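Local structure of NAD-dependent epimerase/dehydratase (Veillonella parvula, 4HNG) at residues A[38-43]-A[54-59]; A[7-12]-A[68-73]; A[15-20]-A[183-188]; A[164-169]-A[206-211]. The protein probably binds NAD or NADP through a Rossmann-type fold and probably acts as an NAD-dependent epimerase or dehydratase. All coordinates share one frame; numbering follows the deposited sequence.

From the N terminus, strand 7-11 runs into helix 16-28, so contacts 2 and 3 start close together. Contact 1 closes first: segment 38-43, with short helix 40-43, meets strand 54-58 across ten residues that include helix 46-49. It is nested inside the loop that contact 2 closes when 68-73, at the end of helix 64-71, packs on strand 7-11. Contact 3 makes a much longer closure, from helix 16-28 to helix 182-193. It crosses contact 2 and also encloses contact 1. Contact 4 opens at 164 and closes on strand 204-209, crossing contact 3. Contacts 1 and 4 lie about 30 Å apart between centres, at distant parts of one mixed sheet.

Contact 1: A[38-43]-A[54-59]; sequences RQLKTR and VTVIEG
Glu58 OE2 is held by a backbone N-H and a water. Lys41 N donates to it at 2.9 Å, with a nearly straight N-H...O angle of 163°. The bond uses the anti lone pair, the one turned away from OE1. The water donates to OE2 at 2.8 Å. It also links Gln39 OE1, at the N-cap, and Thr42 OG1, in helix 40-43. The carboxylate lies at the start of this helix, where its negative charge is probably favoured. The Glu58 chain runs extended beyond CG, chi2 -177°, and this carries its carboxylate from the strand to the short helix.

The Lys41 side chain crosses that of Glu58 at about a right angle. Lys41 NZ remains 5.1 Å from Glu58 OE1, so the two charges do not touch. Beside them, Val56 CG1 meets Lys41 CG at 3.7 Å and Leu40 CB at 3.8 Å. Within segment 38-43, Arg43 NH1 donates to Arg38 O at 2.6 Å. Leu40 also packs on Ala13, Ala14 and Leu35. The contact packs the short helix after strand 32-37 against strand 54-58, the parallel neighbour of 32-37 in a Rossmann-type sheet.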
loop_
_atom_site.group_PDB
_atom_site.type_symbol
_atom_site.label_atom_id
_atom_site.label_comp_id
_atom_site.label_asym_id
_atom_site.label_seq_id
_atom_site.Cartn_x
_atom_site.Cartn_y
_atom_site.Cartn_z
ATOM N N ARG A 38 13.220 6.588 5.345
ATOM C CA ARG A 38 14.096 7.439 6.139
ATOM C C ARG A 38 14.235 6.941 7.575
ATOM O O ARG A 38 13.239 6.628 8.230
ATOM C CB ARG A 38 13.590 8.884 6.158
ATOM C CG ARG A 38 13.473 9.530 4.792
ATOM C CD ARG A 38 13.378 11.037 4.923
ATOM N NE ARG A 38 14.568 11.576 5.580
ATOM C CZ ARG A 38 14.622 11.980 6.848
ATOM N NH1 ARG A 38 15.765 12.443 7.339
ATOM N NH2 ARG A 38 13.543 11.932 7.623
ATOM N N GLN A 39 15.475 6.868 8.052
ATOM C CA GLN A 39 15.765 6.596 9.462
ATOM C C GLN A 39 15.149 5.297 9.990
ATOM O O GLN A 39 14.788 5.213 11.169
ATOM C CB GLN A 39 15.296 7.764 10.334
ATOM C CG GLN A 39 15.943 9.095 10.001
ATOM C CD GLN A 39 17.423 9.118 10.311
ATOM O OE1 GLN A 39 17.920 8.303 11.089
ATOM N NE2 GLN A 39 18.138 10.056 9.706
ATOM N N LEU A 40 15.048 4.293 9.124
ATOM C CA LEU A 40 14.381 3.029 9.455
ATOM C C LEU A 40 14.986 2.294 10.649
ATOM O O LEU A 40 14.269 1.658 11.425
ATOM C CB LEU A 40 14.374 2.103 8.244
ATOM C CG LEU A 40 13.551 2.571 7.047
ATOM C CD1 LEU A 40 13.374 1.443 6.055
ATOM C CD2 LEU A 40 12.198 3.103 7.516
ATOM N N LYS A 41 16.305 2.371 10.794
ATOM C CA LYS A 41 16.974 1.663 11.878
ATOM C C LYS A 41 16.569 2.231 13.243
ATOM O O LYS A 41 16.777 1.596 14.276
ATOM C CB LYS A 41 18.493 1.693 11.680
ATOM C CG LYS A 41 18.926 1.110 10.341
ATOM C CD LYS A 41 20.431 1.145 10.140
ATOM C CE LYS A 41 20.780 0.812 8.695
ATOM N NZ LYS A 41 22.158 0.271 8.558
ATOM N N THR A 42 15.964 3.416 13.225
ATOM C CA THR A 42 15.520 4.099 14.437
ATOM C C THR A 42 13.995 4.130 14.582
ATOM O O THR A 42 13.472 4.249 15.691
ATOM C CB THR A 42 16.040 5.551 14.461
ATOM O OG1 THR A 42 17.472 5.555 14.400
ATOM C CG2 THR A 42 15.583 6.275 15.719
ATOM N N ARG A 43 13.284 4.023 13.461
ATOM C CA ARG A 43 11.829 4.186 13.440
ATOM C C ARG A 43 11.069 2.863 13.488
ATOM O O ARG A 43 9.897 2.819 13.873
ATOM C CB ARG A 43 11.407 4.980 12.198
ATOM C CG ARG A 43 11.954 6.399 12.178
ATOM C CD ARG A 43 11.756 7.061 10.830
ATOM N NE ARG A 43 10.344 7.226 10.494
ATOM C CZ ARG A 43 9.878 7.328 9.252
ATOM N NH1 ARG A 43 10.707 7.266 8.217
ATOM N NH2 ARG A 43 8.577 7.479 9.043
ATOM N N VAL A 54 15.556 -9.831 6.931
ATOM C CA VAL A 54 15.315 -8.405 6.737
ATOM C C VAL A 54 16.585 -7.657 6.344
ATOM O O VAL A 54 17.628 -7.795 6.985
ATOM C CB VAL A 54 14.708 -7.755 7.998
ATOM C CG1 VAL A 54 14.598 -6.239 7.836
ATOM C CG2 VAL A 54 13.355 -8.373 8.310
ATOM N N THR A 55 16.482 -6.874 5.275
ATOM C CA THR A 55 17.539 -5.956 4.878
ATOM C C THR A 55 17.012 -4.531 4.976
ATOM O O THR A 55 15.949 -4.216 4.441
ATOM C CB THR A 55 18.011 -6.236 3.440
ATOM O OG1 THR A 55 18.610 -7.536 3.390
ATOM C CG2 THR A 55 19.029 -5.200 3.000
ATOM N N VAL A 56 17.746 -3.673 5.672
ATOM C CA VAL A 56 17.337 -2.283 5.841
ATOM C C VAL A 56 18.193 -1.337 4.998
ATOM O O VAL A 56 19.421 -1.346 5.095
ATOM C CB VAL A 56 17.407 -1.855 7.315
ATOM C CG1 VAL A 56 17.138 -0.364 7.456
ATOM C CG2 VAL A 56 16.424 -2.667 8.155
ATOM N N ILE A 57 17.538 -0.529 4.176
ATOM C CA ILE A 57 18.215 0.506 3.406
ATOM C C ILE A 57 17.553 1.844 3.710
ATOM O O ILE A 57 16.338 1.996 3.552
ATOM C CB ILE A 57 18.157 0.221 1.893
ATOM C CG1 ILE A 57 18.849 -1.108 1.581
ATOM C CG2 ILE A 57 18.803 1.358 1.104
ATOM C CD1 ILE A 57 18.606 -1.616 0.189
ATOM N N GLU A 58 18.355 2.812 4.138
ATOM C CA GLU A 58 17.835 4.122 4.516
ATOM C C GLU A 58 17.991 5.130 3.384
ATOM O O GLU A 58 19.051 5.229 2.768
ATOM C CB GLU A 58 18.518 4.617 5.796
ATOM C CG GLU A 58 18.268 3.700 6.988
ATOM C CD GLU A 58 18.864 4.215 8.278
ATOM O OE1 GLU A 58 19.950 4.831 8.233
ATOM O OE2 GLU A 58 18.242 4.000 9.342
ATOM N N GLY A 59 16.922 5.864 3.094
ATOM C CA GLY A 59 16.972 6.866 2.048
ATOM C C GLY A 59 15.606 7.415 1.704
ATOM O O GLY A 59 14.585 6.859 2.113
HETATM O O HOH W 1 18.691 5.293 11.775
#

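Contact 2: A[7-12]-A[68-73]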
loop_
_atom_site.group_PDB
_atom_site.type_symbol
_atom_site.label_atom_id
_atom_site.label_comp_id
_atom_site.label_asym_id
_atom_site.label_seq_id
_atom_site.Cartn_x
_atom_site.Cartn_y
_atom_site.Cartn_z
ATOM N N TYR A 7 11.269 -12.448 -2.903
ATOM C CA TYR A 7 11.906 -11.180 -2.567
ATOM C C TYR A 7 10.947 -10.019 -2.731
ATOM O O TYR A 7 10.460 -9.768 -3.839
ATOM C CB TYR A 7 13.150 -10.942 -3.423
ATOM C CG TYR A 7 14.156 -12.065 -3.347
ATOM C CD1 TYR A 7 15.115 -12.092 -2.346
ATOM C CD2 TYR A 7 14.138 -13.104 -4.266
ATOM C CE1 TYR A 7 16.036 -13.123 -2.263
ATOM C CE2 TYR A 7 15.053 -14.134 -4.195
ATOM C CZ TYR A 7 15.999 -14.139 -3.191
ATOM O OH TYR A 7 16.911 -15.171 -3.127
ATOM N N ILE A 8 10.680 -9.337 -1.623
ATOM C CA ILE A 8 9.826 -8.157 -1.615
ATOM C C ILE A 8 10.580 -6.948 -1.088
ATOM O O ILE A 8 11.291 -7.030 -0.089
ATOM C CB ILE A 8 8.536 -8.402 -0.789
ATOM C CG1 ILE A 8 7.645 -7.165 -0.796
ATOM C CG2 ILE A 8 8.873 -8.799 0.646
ATOM C CD1 ILE A 8 6.243 -7.433 -0.265
ATOM N N THR A 9 10.421 -5.817 -1.770
ATOM C CA THR A 9 10.867 -4.543 -1.231
ATOM C C THR A 9 9.676 -3.697 -0.793
ATOM O O THR A 9 8.731 -3.489 -1.555
ATOM C CB THR A 9 11.709 -3.763 -2.244
ATOM O OG1 THR A 9 12.919 -4.492 -2.504
ATOM C CG2 THR A 9 12.071 -2.403 -1.689
ATOM N N ILE A 10 9.742 -3.244 0.450
ATOM C CA ILE A 10 8.697 -2.414 1.032
ATOM C C ILE A 10 9.167 -0.974 1.079
ATOM O O ILE A 10 10.089 -0.637 1.815
ATOM C CB ILE A 10 8.339 -2.915 2.434
ATOM C CG1 ILE A 10 7.713 -4.313 2.314
ATOM C CG2 ILE A 10 7.401 -1.927 3.138
ATOM C CD1 ILE A 10 7.442 -4.995 3.647
ATOM N N LEU A 11 8.553 -0.141 0.248
ATOM C CA LEU A 11 8.857 1.282 0.201
ATOM C C LEU A 11 7.927 1.995 1.169
ATOM O O LEU A 11 6.737 1.689 1.222
ATOM C CB LEU A 11 8.672 1.803 -1.225
ATOM C CG LEU A 11 9.507 1.108 -2.299
ATOM C CD1 LEU A 11 9.261 1.718 -3.660
ATOM C CD2 LEU A 11 10.989 1.213 -1.929
ATOM N N GLY A 12 8.466 2.919 1.955
ATOM C CA GLY A 12 7.687 3.557 3.001
ATOM C C GLY A 12 7.529 2.633 4.197
ATOM O O GLY A 12 6.463 2.542 4.802
ATOM N N GLU A 68 17.146 2.686 -6.169
ATOM C CA GLU A 68 17.425 1.621 -7.126
ATOM C C GLU A 68 18.076 0.418 -6.441
ATOM O O GLU A 68 17.766 -0.726 -6.766
ATOM C CB GLU A 68 18.320 2.121 -8.269
ATOM C CG GLU A 68 17.597 3.010 -9.278
ATOM C CD GLU A 68 18.537 3.611 -10.308
ATOM O OE1 GLU A 68 19.638 3.054 -10.512
ATOM O OE2 GLU A 68 18.178 4.645 -10.910
ATOM N N GLN A 69 18.996 0.679 -5.512
ATOM C CA GLN A 69 19.592 -0.391 -4.716
ATOM C C GLN A 69 18.508 -1.217 -4.027
ATOM O O GLN A 69 18.529 -2.450 -4.074
ATOM C CB GLN A 69 20.559 0.174 -3.671
ATOM C CG GLN A 69 21.227 -0.890 -2.812
ATOM C CD GLN A 69 22.129 -0.307 -1.732
ATOM O OE1 GLN A 69 22.575 0.839 -1.824
ATOM N NE2 GLN A 69 22.397 -1.098 -0.701
ATOM N N ALA A 70 17.557 -0.530 -3.402
ATOM C CA ALA A 70 16.507 -1.193 -2.631
ATOM C C ALA A 70 15.612 -2.097 -3.472
ATOM O O ALA A 70 15.155 -3.133 -2.997
ATOM C CB ALA A 70 15.671 -0.167 -1.880
ATOM N N VAL A 71 15.363 -1.721 -4.721
ATOM C CA VAL A 71 14.474 -2.516 -5.562
ATOM C C VAL A 71 15.192 -3.497 -6.495
ATOM O O VAL A 71 14.542 -4.296 -7.174
ATOM C CB VAL A 71 13.489 -1.624 -6.366
ATOM C CG1 VAL A 71 12.704 -0.727 -5.431
ATOM C CG2 VAL A 71 14.234 -0.806 -7.431
ATOM N N THR A 72 16.523 -3.456 -6.531
ATOM C CA THR A 72 17.269 -4.398 -7.370
ATOM C C THR A 72 16.896 -5.834 -7.005
ATOM O O THR A 72 16.877 -6.198 -5.832
ATOM C CB THR A 72 18.795 -4.210 -7.247
ATOM O OG1 THR A 72 19.153 -2.887 -7.665
ATOM C CG2 THR A 72 19.535 -5.224 -8.114
ATOM N N ASN A 73 16.581 -6.642 -8.011
ATOM C CA ASN A 73 16.201 -8.037 -7.775
ATOM C C ASN A 73 14.968 -8.238 -6.876
ATOM O O ASN A 73 14.753 -9.326 -6.342
ATOM C CB ASN A 73 17.388 -8.832 -7.217
ATOM C CG ASN A 73 18.560 -8.893 -8.183
ATOM O OD1 ASN A 73 18.384 -9.099 -9.387
ATOM N ND2 ASN A 73 19.767 -8.713 -7.657
#
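This contact belongs to the Rossmann-type alpha/beta fold. Strand 7-11 lies inside the parallel sheet, between strands 32-37 and 76-79, and the end of helix 64-71 packs against it. The touching parts run roughly antiparallel.

Thr9 is the central side chain. Its OG1 donates to Ala70 O at 2.7 Å, which links a strand side chain to a carbonyl in the last turn of the helix. The C=O...O angle is 145°, and the hydroxyl lies 29° off the carbonyl plane. With OG1 beside the backbone N (chi1 -65°), the hydroxyl and the methyl CG2 both reach the helix end. CG2 comes within 4.1 Å of Val71 CG1. The same methyl lies 4.2 Å from Ala70 CB. Further along the strand, Leu11 CD2 approaches Val71 CG1 more loosely, at 4.4 Å.

Thr34 and Ala74 also touch the Thr9 side chain, while Tyr36 of strand 32-37 touches both Leu11 and Ala70. At the other end of strand 7-11, the Tyr7 ring meets the ring of His32. After the helix, Thr72 OG1 turns back and donates to Glu68 O at 2.7 Å, from above the carbonyl plane. The last point of contact lies beyond that turn, where Tyr7 CB rests 3.7 Å from Asn73 O.

Contact 3: A[15-20]-A[183-188]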
loop_
_atom_site.group_PDB
_atom_site.type_symbol
_atom_site.label_atom_id
_atom_site.label_comp_id
_atom_site.label_asym_id
_atom_site.label_seq_id
_atom_site.Cartn_x
_atom_site.Cartn_y
_atom_site.Cartn_z
ATOM N N GLY A 15 5.598 3.090 7.806
ATOM C CA GLY A 15 4.168 3.335 7.944
ATOM C C GLY A 15 3.490 2.205 8.704
ATOM O O GLY A 15 4.023 1.103 8.762
ATOM N N GLN A 16 2.330 2.471 9.299
ATOM C CA GLN A 16 1.689 1.454 10.138
ATOM C C GLN A 16 1.343 0.169 9.386
ATOM O O GLN A 16 1.659 -0.932 9.847
ATOM C CB GLN A 16 0.427 1.995 10.798
ATOM C CG GLN A 16 0.660 3.053 11.840
ATOM C CD GLN A 16 -0.580 3.291 12.678
ATOM O OE1 GLN A 16 -1.096 2.370 13.313
ATOM N NE2 GLN A 16 -1.079 4.517 12.659
ATOM N N ILE A 17 0.685 0.291 8.231
ATOM C CA ILE A 17 0.378 -0.901 7.447
ATOM C C ILE A 17 1.661 -1.599 7.006
ATOM O O ILE A 17 1.759 -2.820 7.066
ATOM C CB ILE A 17 -0.533 -0.587 6.244
ATOM C CG1 ILE A 17 -1.960 -0.346 6.743
ATOM C CG2 ILE A 17 -0.526 -1.744 5.218
ATOM C CD1 ILE A 17 -2.891 0.171 5.694
ATOM N N ALA A 18 2.661 -0.822 6.593
ATOM C CA ALA A 18 3.909 -1.417 6.131
ATOM C C ALA A 18 4.579 -2.225 7.250
ATOM O O ALA A 18 5.109 -3.309 6.997
ATOM C CB ALA A 18 4.856 -0.330 5.599
ATOM N N GLN A 19 4.549 -1.720 8.479
ATOM C CA GLN A 19 5.178 -2.442 9.587
ATOM C C GLN A 19 4.388 -3.711 9.921
ATOM O O GLN A 19 4.969 -4.765 10.172
ATOM C CB GLN A 19 5.309 -1.569 10.835
ATOM C CG GLN A 19 6.213 -0.355 10.651
ATOM C CD GLN A 19 6.743 0.181 11.959
ATOM O OE1 GLN A 19 7.084 -0.586 12.864
ATOM N NE2 GLN A 19 6.815 1.503 12.073
ATOM N N LYS A 20 3.063 -3.608 9.931
ATOM C CA LYS A 20 2.225 -4.784 10.186
ATOM C C LYS A 20 2.400 -5.835 9.089
ATOM O O LYS A 20 2.442 -7.037 9.352
ATOM C CB LYS A 20 0.758 -4.379 10.343
ATOM C CG LYS A 20 0.476 -3.618 11.642
ATOM C CD LYS A 20 -0.995 -3.222 11.730
ATOM C CE LYS A 20 -1.296 -2.395 12.983
ATOM N NZ LYS A 20 -1.110 -3.180 14.228
ATOM N N GLU A 183 -5.200 -4.360 10.240
ATOM C CA GLU A 183 -4.987 -5.806 10.246
ATOM C C GLU A 183 -5.708 -6.491 9.068
ATOM O O GLU A 183 -5.179 -7.413 8.447
ATOM C CB GLU A 183 -5.429 -6.410 11.586
ATOM C CG GLU A 183 -4.562 -6.005 12.798
ATOM C CD GLU A 183 -4.946 -4.669 13.440
ATOM O OE1 GLU A 183 -5.828 -3.955 12.921
ATOM O OE2 GLU A 183 -4.358 -4.343 14.490
ATOM N N ALA A 184 -6.914 -6.038 8.761
ATOM C CA ALA A 184 -7.661 -6.585 7.635
ATOM C C ALA A 184 -6.991 -6.247 6.313
ATOM O O ALA A 184 -6.919 -7.083 5.407
ATOM C CB ALA A 184 -9.110 -6.084 7.654
ATOM N N VAL A 185 -6.501 -5.012 6.194
ATOM C CA VAL A 185 -5.799 -4.621 4.973
ATOM C C VAL A 185 -4.553 -5.491 4.785
ATOM O O VAL A 185 -4.256 -5.926 3.675
ATOM C CB VAL A 185 -5.421 -3.131 4.980
ATOM C CG1 VAL A 185 -4.593 -2.773 3.747
ATOM C CG2 VAL A 185 -6.675 -2.266 5.022
ATOM N N VAL A 186 -3.826 -5.727 5.876
ATOM C CA VAL A 186 -2.631 -6.569 5.810
ATOM C C VAL A 186 -3.003 -7.984 5.350
ATOM O O VAL A 186 -2.306 -8.583 4.531
ATOM C CB VAL A 186 -1.849 -6.574 7.140
ATOM C CG1 VAL A 186 -0.837 -7.728 7.180
ATOM C CG2 VAL A 186 -1.160 -5.225 7.338
ATOM N N LYS A 187 -4.114 -8.517 5.845
ATOM C CA LYS A 187 -4.566 -9.823 5.387
ATOM C C LYS A 187 -4.873 -9.802 3.882
ATOM O O LYS A 187 -4.528 -10.733 3.147
ATOM C CB LYS A 187 -5.789 -10.297 6.174
ATOM C CG LYS A 187 -6.012 -11.804 6.081
ATOM C CD LYS A 187 -7.297 -12.240 6.781
ATOM C CE LYS A 187 -8.516 -11.932 5.919
ATOM N NZ LYS A 187 -9.802 -12.328 6.560
ATOM N N ALA A 188 -5.502 -8.730 3.417
ATOM C CA ALA A 188 -5.773 -8.612 1.983
ATOM C C ALA A 188 -4.491 -8.573 1.150
ATOM O O ALA A 188 -4.427 -9.218 0.120
ATOM C CB ALA A 188 -6.669 -7.405 1.678
HETATM O O HOH W 2 -2.264 -5.742 15.239
#
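Ile17, in the first turn of the helix that follows the N-cap Gly15, meets Val185 and Val186. Its two branches have different partners. CD1 reaches Val185 CG1 at 3.9 Å, the two side chains crossing at about a right angle. CG2 lies 4.1 Å from Val186 CG2, and here the side chains slide past each other in opposite directions. The first torsion splits the branches: CG2 is anti to the backbone N, while CG1, at chi1 -75°, lies beside it. Leu154 and Leu157 of strand 148-158 touch both Ile17 and Val185, so the sheet forms the floor under this pair.

Lys20 comes one turn later. Its CB packs on Val186 CG2 at 3.7 Å, so this one methyl serves both Ile17 and Lys20. The lysine chain then runs out to Glu183, bending only at its last torsion. Lys20 NZ and Glu183 OE2 form a weak, long salt bridge of 3.5 Å. A water bridges the two groups, accepting from Lys20 NZ at 3.0 Å and donating to Glu183 OE2 at 2.6 Å. The other carboxylate oxygen, Glu183 OE1, accepts from the backbone N of Asp160.

The axes of segments 16-20 and 183-188 approach to 9.4 Å and cross at -58°. Through Ile17 and Val185 both helices rest on strand 148-158, as in the layered alpha/beta structure of Rossmann-type folds.

Contact 4: A[164-169]-A[206-211]; sequences TDYELI and IGVGEP
Glu167 and Gly209 face each other as an antiparallel hydrogen-bonded pair. Glu167 N donates to Gly209 O at 2.8 Å, and Gly209 N returns a bond to Glu167 O at 3.1 Å. Ile169 and Gly207 repeat the pattern, with Ile169 N to Gly207 O and Gly207 N to Ile169 O both 2.8 Å. Gly207 has no side chain, and Ile169 CB lies 4.0 Å from Gly207 CA.

Between these pairs, Leu168 and Val208 form a non-hydrogen-bonded pair. Leu168 CD2 meets Val208 CG2 at 4.0 Å, and Leu168 CB sits 3.6 Å from Ile206 CG2. On this face Tyr166 CB also touches Val208 CG1. On the other face, the Glu167 chain slides past the Pro211 ring, with Glu167 OE2 3.6 Å from Pro211 CA. Glu167 CG lies between its own backbone N and carbonyl carbon (chi1 61°), which lays the extended chain alongside Pro211.

Farther out, Tyr166 OH is hydrogen-bonded to Asp191 OD2, and the Tyr166 side chain packs on Lys187 and Ala188 of helix 182-193. Glu210 OE1 hydrogen-bonds Tyr158 OH, and OE2 forms a salt bridge with Lys163 NZ. Strand 167-169 thus adds an antiparallel edge to strand 204-209, which itself runs parallel to strand 148-158, with helix 182-193 packed against the Tyr166 side.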
loop_
_atom_site.group_PDB
_atom_site.type_symbol
_atom_site.label_atom_id
_atom_site.label_comp_id
_atom_site.label_asym_id
_atom_site.label_seq_id
_atom_site.Cartn_x
_atom_site.Cartn_y
_atom_site.Cartn_z
ATOM N N THR A 164 -10.445 -8.720 11.323
ATOM C CA THR A 164 -9.600 -9.056 10.179
ATOM C C THR A 164 -10.384 -9.267 8.882
ATOM O O THR A 164 -9.813 -9.642 7.860
ATOM C CB THR A 164 -8.743 -10.309 10.451
ATOM O OG1 THR A 164 -9.590 -11.388 10.867
ATOM C CG2 THR A 164 -7.723 -10.028 11.543
ATOM N N ASP A 165 -11.689 -9.020 8.929
ATOM C CA ASP A 165 -12.553 -9.220 7.767
ATOM C C ASP A 165 -12.424 -8.076 6.777
ATOM O O ASP A 165 -12.453 -6.898 7.154
ATOM C CB ASP A 165 -14.017 -9.344 8.198
ATOM C CG ASP A 165 -14.395 -10.760 8.586
ATOM O OD1 ASP A 165 -13.495 -11.545 8.955
ATOM O OD2 ASP A 165 -15.600 -11.083 8.522
ATOM N N TYR A 166 -12.286 -8.424 5.499
ATOM C CA TYR A 166 -12.294 -7.420 4.448
ATOM C C TYR A 166 -13.133 -7.876 3.279
ATOM O O TYR A 166 -13.431 -9.058 3.128
ATOM C CB TYR A 166 -10.878 -7.085 3.956
ATOM C CG TYR A 166 -10.207 -8.200 3.187
ATOM C CD1 TYR A 166 -10.366 -8.314 1.807
ATOM C CD2 TYR A 166 -9.406 -9.133 3.833
ATOM C CE1 TYR A 166 -9.750 -9.322 1.100
ATOM C CE2 TYR A 166 -8.783 -10.156 3.130
ATOM C CZ TYR A 166 -8.965 -10.252 1.767
ATOM O OH TYR A 166 -8.346 -11.265 1.072
ATOM N N GLU A 167 -13.526 -6.914 2.459
ATOM C CA GLU A 167 -14.038 -7.230 1.133
ATOM C C GLU A 167 -13.370 -6.344 0.101
ATOM O O GLU A 167 -12.910 -5.236 0.407
ATOM C CB GLU A 167 -15.559 -7.096 1.064
ATOM C CG GLU A 167 -16.050 -5.694 1.355
ATOM C CD GLU A 167 -17.567 -5.617 1.484
ATOM O OE1 GLU A 167 -18.261 -6.603 1.152
ATOM O OE2 GLU A 167 -18.069 -4.565 1.936
ATOM N N LEU A 168 -13.308 -6.849 -1.128
ATOM C CA LEU A 168 -12.676 -6.150 -2.243
ATOM C C LEU A 168 -13.767 -5.554 -3.116
ATOM O O LEU A 168 -14.744 -6.229 -3.471
ATOM C CB LEU A 168 -11.792 -7.104 -3.052
ATOM C CG LEU A 168 -10.665 -7.753 -2.244
ATOM C CD1 LEU A 168 -9.887 -8.728 -3.111
ATOM C CD2 LEU A 168 -9.719 -6.718 -1.624
ATOM N N ILE A 169 -13.622 -4.268 -3.415
ATOM C CA ILE A 169 -14.651 -3.521 -4.130
ATOM C C ILE A 169 -14.116 -3.137 -5.503
ATOM O O ILE A 169 -13.189 -2.352 -5.608
ATOM C CB ILE A 169 -15.049 -2.260 -3.343
ATOM C CG1 ILE A 169 -15.580 -2.660 -1.963
ATOM C CG2 ILE A 169 -16.102 -1.457 -4.106
ATOM C CD1 ILE A 169 -15.738 -1.503 -0.988
ATOM N N ILE A 206 -8.581 -1.530 -6.646
ATOM C CA ILE A 206 -9.557 -2.304 -5.892
ATOM C C ILE A 206 -9.743 -1.683 -4.522
ATOM O O ILE A 206 -8.773 -1.412 -3.819
ATOM C CB ILE A 206 -9.056 -3.745 -5.724
ATOM C CG1 ILE A 206 -8.909 -4.425 -7.088
ATOM C CG2 ILE A 206 -10.017 -4.569 -4.882
ATOM C CD1 ILE A 206 -8.205 -5.763 -6.997
ATOM N N GLY A 207 -10.995 -1.429 -4.145
ATOM C CA GLY A 207 -11.280 -0.933 -2.809
ATOM C C GLY A 207 -11.156 -2.028 -1.765
ATOM O O GLY A 207 -11.431 -3.199 -2.037
ATOM N N VAL A 208 -10.711 -1.645 -0.578
ATOM C CA VAL A 208 -10.646 -2.564 0.556
ATOM C C VAL A 208 -11.416 -1.961 1.737
ATOM O O VAL A 208 -11.087 -0.887 2.220
ATOM C CB VAL A 208 -9.199 -2.853 1.000
ATOM C CG1 VAL A 208 -9.186 -3.984 2.016
ATOM C CG2 VAL A 208 -8.310 -3.230 -0.194
ATOM N N GLY A 209 -12.464 -2.662 2.159
ATOM C CA GLY A 209 -13.314 -2.181 3.240
ATOM C C GLY A 209 -13.771 -3.283 4.170
ATOM O O GLY A 209 -13.770 -4.461 3.805
ATOM N N GLU A 210 -14.186 -2.895 5.376
ATOM C CA GLU A 210 -14.783 -3.840 6.320
ATOM C C GLU A 210 -16.259 -4.034 5.985
ATOM O O GLU A 210 -17.022 -3.074 5.994
ATOM C CB GLU A 210 -14.647 -3.314 7.744
ATOM C CG GLU A 210 -15.303 -4.178 8.827
ATOM C CD GLU A 210 -15.142 -3.597 10.229
ATOM O OE1 GLU A 210 -14.455 -2.564 10.386
ATOM O OE2 GLU A 210 -15.708 -4.166 11.182
ATOM N N PRO A 211 -16.669 -5.278 5.705
ATOM C CA PRO A 211 -18.085 -5.530 5.410
ATOM C C PRO A 211 -18.998 -5.046 6.527
ATOM O O PRO A 211 -18.673 -5.197 7.701
ATOM C CB PRO A 211 -18.154 -7.057 5.336
ATOM C CG PRO A 211 -16.775 -7.464 4.902
ATOM C CD PRO A 211 -15.846 -6.495 5.577
#